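Local coordinates for resiniferatoxin-binding, phosphotriesterase-related protein (Rhodobacter sphaeroides 2.4.1, PDB 3K2G) that probably acts as a zinc-dependent phosphotriesterase-family hydrolase, with two zinc ions bound in a TIM-barrel active site, at residues B[70-73]-B[74-77]; B[268-272]-B[273-277]. One frame throughout, in Å; residues are numbered along the deposited sequence.

Interaction 1 (B[70-73]-B[74-77]); sequences RQDP and FVNK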
ATOM      1  N   ARG B  70     -12.604  28.344  -5.399  1.00 18.65           N
ATOM      2  CA  ARG B  70     -11.677  27.230  -5.226  1.00 18.46           C
ATOM      3  C   ARG B  70     -12.251  25.898  -5.737  1.00 18.08           C
ATOM      4  O   ARG B  70     -11.498  24.965  -6.029  1.00 17.11           O
ATOM      5  CB  ARG B  70     -11.270  27.088  -3.748  1.00 19.07           C
ATOM      6  CG  ARG B  70     -10.398  28.234  -3.217  1.00 18.13           C
ATOM      7  CD  ARG B  70      -9.809  27.903  -1.847  1.00 19.81           C
ATOM      8  NE  ARG B  70     -10.807  27.844  -0.776  1.00 18.97           N
ATOM      9  CZ  ARG B  70     -11.189  28.886  -0.040  1.00 18.59           C
ATOM     10  NH1 ARG B  70     -10.661  30.086  -0.247  1.00 17.89           N
ATOM     11  NH2 ARG B  70     -12.098  28.728   0.915  1.00 17.06           N
ATOM     12  N   GLN B  71     -13.573  25.801  -5.851  1.00 15.87           N
ATOM     13  CA  GLN B  71     -14.189  24.559  -6.328  1.00 16.55           C
ATOM     14  C   GLN B  71     -14.385  24.560  -7.849  1.00 16.82           C
ATOM     15  O   GLN B  71     -14.790  23.552  -8.426  1.00 16.11           O
ATOM     16  CB  GLN B  71     -15.554  24.327  -5.662  1.00 17.10           C
ATOM     17  CG  GLN B  71     -15.605  24.578  -4.162  1.00 18.88           C
ATOM     18  CD  GLN B  71     -14.475  23.911  -3.409  1.00 19.54           C
ATOM     19  OE1 GLN B  71     -14.209  22.727  -3.590  1.00 20.31           O
ATOM     20  NE2 GLN B  71     -13.812  24.671  -2.550  1.00 20.01           N
ATOM     21  N   ASP B  72     -14.102  25.693  -8.482  1.00 18.72           N
ATOM     22  CA  ASP B  72     -14.257  25.846  -9.931  1.00 21.60           C
ATOM     23  C   ASP B  72     -13.640  27.190 -10.355  1.00 21.16           C
ATOM     24  O   ASP B  72     -14.349  28.143 -10.694  1.00 19.76           O
ATOM     25  CB  ASP B  72     -15.756  25.771 -10.284  1.00 21.96           C
ATOM     26  CG  ASP B  72     -16.025  25.878 -11.781  1.00 24.67           C
ATOM     27  OD1 ASP B  72     -15.134  25.536 -12.585  1.00 23.69           O
ATOM     28  OD2 ASP B  72     -17.144  26.291 -12.149  1.00 24.56           O
ATOM     29  N   PRO B  73     -12.296  27.276 -10.336  1.00 21.56           N
ATOM     30  CA  PRO B  73     -11.519  28.471 -10.697  1.00 22.87           C
ATOM     31  C   PRO B  73     -11.881  29.093 -12.041  1.00 22.44           C
ATOM     32  O   PRO B  73     -11.919  30.314 -12.177  1.00 21.72           O
ATOM     33  CB  PRO B  73     -10.076  27.965 -10.689  1.00 23.14           C
ATOM     34  CG  PRO B  73     -10.099  26.900  -9.654  1.00 24.55           C
ATOM     35  CD  PRO B  73     -11.392  26.171  -9.970  1.00 23.19           C
ATOM     36  N   PHE B  74     -12.144  28.251 -13.029  1.00 24.07           N
ATOM     37  CA  PHE B  74     -12.465  28.737 -14.365  1.00 26.32           C
ATOM     38  C   PHE B  74     -13.872  29.268 -14.566  1.00 26.71           C
ATOM     39  O   PHE B  74     -14.256  29.587 -15.690  1.00 26.66           O
ATOM     40  CB  PHE B  74     -12.187  27.645 -15.395  1.00 28.00           C
ATOM     41  CG  PHE B  74     -10.737  27.282 -15.509  1.00 30.46           C
ATOM     42  CD1 PHE B  74      -9.764  28.273 -15.604  1.00 31.07           C
ATOM     43  CD2 PHE B  74     -10.347  25.952 -15.565  1.00 30.91           C
ATOM     44  CE1 PHE B  74      -8.421  27.941 -15.751  1.00 32.59           C
ATOM     45  CE2 PHE B  74      -9.006  25.610 -15.712  1.00 32.73           C
ATOM     46  CZ  PHE B  74      -8.042  26.606 -15.809  1.00 32.04           C
ATOM     47  N   VAL B  75     -14.644  29.368 -13.490  1.00 27.10           N
ATOM     48  CA  VAL B  75     -16.005  29.881 -13.598  1.00 27.21           C
ATOM     49  C   VAL B  75     -15.999  31.406 -13.647  1.00 27.46           C
ATOM     50  O   VAL B  75     -16.901  32.015 -14.221  1.00 27.70           O
ATOM     51  CB  VAL B  75     -16.877  29.457 -12.390  1.00 26.16           C
ATOM     52  CG1 VAL B  75     -16.468  30.232 -11.153  1.00 27.23           C
ATOM     53  CG2 VAL B  75     -18.343  29.701 -12.696  1.00 27.95           C
ATOM     54  N   ASN B  76     -14.968  32.008 -13.054  1.00 26.51           N
ATOM     55  CA  ASN B  76     -14.838  33.465 -12.960  1.00 26.60           C
ATOM     56  C   ASN B  76     -14.017  34.100 -14.083  1.00 27.02           C
ATOM     57  O   ASN B  76     -12.829  33.817 -14.231  1.00 25.17           O
ATOM     58  CB  ASN B  76     -14.205  33.827 -11.608  1.00 27.07           C
ATOM     59  CG  ASN B  76     -14.460  35.267 -11.203  1.00 27.82           C
ATOM     60  OD1 ASN B  76     -15.550  35.610 -10.739  1.00 29.10           O
ATOM     61  ND2 ASN B  76     -13.457  36.118 -11.378  1.00 25.61           N
ATOM     62  N   LYS B  77     -14.652  34.979 -14.857  1.00 27.55           N
ATOM     63  CA  LYS B  77     -13.975  35.658 -15.961  1.00 28.75           C
ATOM     64  C   LYS B  77     -12.846  36.575 -15.494  1.00 26.83           C
ATOM     65  O   LYS B  77     -11.806  36.670 -16.142  1.00 27.82           O
ATOM     66  CB  LYS B  77     -14.981  36.481 -16.780  1.00 29.77           C
ATOM     67  CG  LYS B  77     -15.973  35.653 -17.574  1.00 33.81           C
ATOM     68  CD  LYS B  77     -16.928  36.545 -18.359  1.00 36.33           C
ATOM     69  CE  LYS B  77     -17.917  35.723 -19.167  1.00 37.55           C
ATOM     70  NZ  LYS B  77     -18.850  36.588 -19.942  1.00 39.03           N
TER
HETATM   71  O   HOH W   1     -12.605  25.407 -12.849  1.00 19.83           O
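D72 and V75 lie on the two sides of a tight turn, and their side chains cross at about a right angle. CG of D72 is anti to the backbone N (chi1 -178°), which swings the carboxylate toward V75. D72 OD2 lies 3.2 Å from V75 CB and stands farther, at 3.7 Å, from the methyl V75 CG2. The other methyl is placed between the backbone N and the carbonyl carbon of its own residue, and there V75 CG1 lies 3.0 Å from D72 O, a tight and somewhat strained contact.

The same carbonyl closes the turn. V75 N donates to D72 O over 3.1 Å with an N-H...O angle of 156°, yet it comes from above the carbonyl plane, 47° out of it. P73, its phi held by the ring, takes the second place of the turn. The other carboxylate oxygen works through solvent: one water donates to D72 OD1 at a short 2.5 Å and accepts from F74 N at 2.9 Å, tying side chain and turn together.

Both oxygens of D72 have further partners, OD2 in a salt bridge to R53 and OD1 in a hydrogen bond from N46, so the buried carboxylate is gripped by several groups and probably stays ionised. Beyond the turn, P73 O accepts from N79 and V75 O from W45. The F74 side chain touches the bound dithiol ligand.

The pattern is a type I beta turn, D72 to V75, with proline second, forming a short 3-10 segment in the loop between helix 66-70 and strand 81-82, and it places one aromatic residue of the ligand pocket in this phosphotriesterase-family barrel.

Interaction 2 (B[268-272]-B[273-277]); sequences FFYAD and QGVQC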
ATOM      1  N   PHE B 268      -6.931  23.530  -5.811  1.00 32.22           N
ATOM      2  CA  PHE B 268      -8.257  23.703  -6.397  1.00 30.87           C
ATOM      3  C   PHE B 268      -8.841  22.410  -6.949  1.00 28.68           C
ATOM      4  O   PHE B 268      -8.127  21.430  -7.174  1.00 27.20           O
ATOM      5  CB  PHE B 268      -8.221  24.710  -7.554  1.00 32.56           C
ATOM      6  CG  PHE B 268      -7.427  25.951  -7.271  1.00 35.15           C
ATOM      7  CD1 PHE B 268      -7.513  26.593  -6.039  1.00 37.36           C
ATOM      8  CD2 PHE B 268      -6.622  26.507  -8.262  1.00 36.02           C
ATOM      9  CE1 PHE B 268      -6.805  27.776  -5.797  1.00 39.26           C
ATOM     10  CE2 PHE B 268      -5.912  27.688  -8.032  1.00 36.38           C
ATOM     11  CZ  PHE B 268      -6.005  28.322  -6.800  1.00 37.56           C
ATOM     12  N   PHE B 269     -10.155  22.429  -7.156  1.00 26.05           N
ATOM     13  CA  PHE B 269     -10.864  21.316  -7.770  1.00 24.53           C
ATOM     14  C   PHE B 269     -11.322  21.892  -9.104  1.00 24.49           C
ATOM     15  O   PHE B 269     -12.038  22.892  -9.138  1.00 22.14           O
ATOM     16  CB  PHE B 269     -12.095  20.900  -6.966  1.00 25.13           C
ATOM     17  CG  PHE B 269     -12.910  19.826  -7.640  1.00 25.78           C
ATOM     18  CD1 PHE B 269     -12.395  18.543  -7.793  1.00 26.26           C
ATOM     19  CD2 PHE B 269     -14.165  20.114  -8.173  1.00 25.23           C
ATOM     20  CE1 PHE B 269     -13.116  17.555  -8.472  1.00 26.89           C
ATOM     21  CE2 PHE B 269     -14.896  19.137  -8.853  1.00 26.57           C
ATOM     22  CZ  PHE B 269     -14.369  17.854  -9.004  1.00 28.03           C
ATOM     23  N   TYR B 270     -10.899  21.286 -10.204  1.00 25.19           N
ATOM     24  CA  TYR B 270     -11.282  21.782 -11.517  1.00 28.05           C
ATOM     25  C   TYR B 270     -12.577  21.140 -12.001  1.00 28.84           C
ATOM     26  O   TYR B 270     -12.567  20.071 -12.617  1.00 27.55           O
ATOM     27  CB  TYR B 270     -10.143  21.543 -12.511  1.00 27.21           C
ATOM     28  CG  TYR B 270      -8.969  22.456 -12.261  1.00 27.51           C
ATOM     29  CD1 TYR B 270      -9.065  23.824 -12.516  1.00 28.47           C
ATOM     30  CD2 TYR B 270      -7.780  21.970 -11.725  1.00 28.58           C
ATOM     31  CE1 TYR B 270      -8.013  24.688 -12.240  1.00 26.97           C
ATOM     32  CE2 TYR B 270      -6.719  22.829 -11.445  1.00 27.80           C
ATOM     33  CZ  TYR B 270      -6.845  24.189 -11.704  1.00 28.04           C
ATOM     34  OH  TYR B 270      -5.819  25.062 -11.421  1.00 26.70           O
ATOM     35  N   ALA B 271     -13.691  21.811 -11.708  1.00 29.81           N
ATOM     36  CA  ALA B 271     -15.023  21.332 -12.066  1.00 30.69           C
ATOM     37  C   ALA B 271     -15.123  20.835 -13.501  1.00 31.24           C
ATOM     38  O   ALA B 271     -15.738  19.801 -13.767  1.00 31.23           O
ATOM     39  CB  ALA B 271     -16.049  22.433 -11.827  1.00 29.95           C
ATOM     40  N   ASP B 272     -14.520  21.584 -14.419  1.00 32.93           N
ATOM     41  CA  ASP B 272     -14.523  21.247 -15.840  1.00 35.74           C
ATOM     42  C   ASP B 272     -13.994  19.844 -16.117  1.00 34.95           C
ATOM     43  O   ASP B 272     -14.662  19.028 -16.756  1.00 36.04           O
ATOM     44  CB  ASP B 272     -13.676  22.262 -16.618  1.00 38.18           C
ATOM     45  CG  ASP B 272     -12.284  22.455 -16.013  1.00 41.17           C
ATOM     46  OD1 ASP B 272     -12.188  23.026 -14.903  1.00 39.01           O
ATOM     47  OD2 ASP B 272     -11.287  22.033 -16.646  1.00 40.93           O
ATOM     48  N   GLN B 273     -12.786  19.580 -15.631  1.00 34.03           N
ATOM     49  CA  GLN B 273     -12.126  18.294 -15.823  1.00 32.67           C
ATOM     50  C   GLN B 273     -12.570  17.268 -14.792  1.00 31.27           C
ATOM     51  O   GLN B 273     -12.450  16.064 -15.014  1.00 30.92           O
ATOM     52  CB  GLN B 273     -10.610  18.463 -15.705  1.00 34.09           C
ATOM     53  CG  GLN B 273      -9.943  19.307 -16.775  1.00 36.72           C
ATOM     54  CD  GLN B 273      -8.596  19.842 -16.303  1.00 39.17           C
ATOM     55  OE1 GLN B 273      -8.529  20.862 -15.614  1.00 40.83           O
ATOM     56  NE2 GLN B 273      -7.520  19.138 -16.647  1.00 37.07           N
ATOM     57  N   GLY B 274     -13.062  17.750 -13.656  1.00 29.81           N
ATOM     58  CA  GLY B 274     -13.489  16.850 -12.603  1.00 29.20           C
ATOM     59  C   GLY B 274     -12.276  16.269 -11.904  1.00 27.81           C
ATOM     60  O   GLY B 274     -12.305  15.138 -11.422  1.00 28.53           O
ATOM     61  N   VAL B 275     -11.201  17.048 -11.853  1.00 26.05           N
ATOM     62  CA  VAL B 275      -9.969  16.604 -11.213  1.00 24.37           C
ATOM     63  C   VAL B 275      -9.610  17.465 -10.012  1.00 22.70           C
ATOM     64  O   VAL B 275      -9.919  18.658  -9.964  1.00 20.76           O
ATOM     65  CB  VAL B 275      -8.787  16.591 -12.210  1.00 24.09           C
ATOM     66  CG1 VAL B 275      -9.041  15.554 -13.282  1.00 22.67           C
ATOM     67  CG2 VAL B 275      -8.606  17.970 -12.834  1.00 24.76           C
ATOM     68  N   GLN B 276      -8.948  16.840  -9.044  1.00 20.59           N
ATOM     69  CA  GLN B 276      -8.559  17.511  -7.817  1.00 19.28           C
ATOM     70  C   GLN B 276      -7.045  17.620  -7.664  1.00 18.62           C
ATOM     71  O   GLN B 276      -6.324  16.637  -7.822  1.00 16.47           O
ATOM     72  CB  GLN B 276      -9.129  16.738  -6.623  1.00 20.06           C
ATOM     73  CG  GLN B 276      -8.713  17.265  -5.258  1.00 21.99           C
ATOM     74  CD  GLN B 276      -9.403  18.565  -4.899  1.00 22.67           C
ATOM     75  OE1 GLN B 276     -10.630  18.643  -4.886  1.00 23.45           O
ATOM     76  NE2 GLN B 276      -8.619  19.588  -4.599  1.00 21.07           N
ATOM     77  N   CYS B 277      -6.572  18.819  -7.348  1.00 18.50           N
ATOM     78  CA  CYS B 277      -5.147  19.034  -7.132  1.00 18.88           C
ATOM     79  C   CYS B 277      -4.776  18.369  -5.819  1.00 18.79           C
ATOM     80  O   CYS B 277      -5.476  18.531  -4.817  1.00 19.09           O
ATOM     81  CB  CYS B 277      -4.831  20.525  -7.036  1.00 17.96           C
ATOM     82  SG  CYS B 277      -5.180  21.425  -8.552  1.00 21.83           S
TER
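Y270 and V275 form the hydrogen-bonded pair of a short antiparallel hairpin: Y270 N donates to V275 O over 2.8 Å, nearly along the C=O axis. The return bond, from V275 N to Y270 O, is weak and long at 3.4 Å; G274 N shares the same oxygen, Y270 O, at 2.6 Å. Two residues thus face one, a classic G1 beta bulge, with glycine at the position of positive phi (75°). At the open end C277 N donates to F268 O (3.0 Å), an almost straight bond that finishes the pairing.

Side chains follow the alternation of the strands. On the face of Y270 and V275, V275 CG2 lies 3.9 Å from Y270 CB, near the plane of the ring and at its edge. The thiol of C277, its SG beside the backbone N (chi1 -64°), meets the same ring obliquely, C277 SG being 3.6 Å from Y270 CE2, as a cysteine sulfur-aromatic contact. Q273 runs alongside Y270, and Q273 OE1 lies 3.6 Å from Y270 CB.

The other face carries F269 and Q276, which cross at about a right angle. Q276 OE1 stands 3.4 Å from F269 CB, the ring and amide planes being only 25° apart. What fixes that amide lies farther out: OE1 accepts from R329 of the second subunit, whereas NE2 makes weak bonds to the carbonyls of C277 and D267.

Y270 O therefore serves two amides unequally, holding the bulge mainly through G274, while the Q276 amide takes its orientation in part from a guanidinium of the second subunit, so that assembly probably helps to set this face.

Overall arrangement
Interactions 1 and 2, far apart in sequence, lie with their centres about 10 Å apart and touch directly. R70 O and F269 N are 3.1 Å apart, probably hydrogen-bonded, and thus join segment 70-73 to the hairpin; D72 OD1 packs 3.3 Å from A271 CB. Nearer the pocket the rings of F74 and Y270 meet with their planes at about 30°. The side chain of F74 comes about 4 Å from the bound dithiol and that of Q273 about 5 Å, while F74 and Y270 both stay about 9 Å from zinc. F74 belongs to the pocket, Q273 comes near it, and both interactions also reach the second subunit.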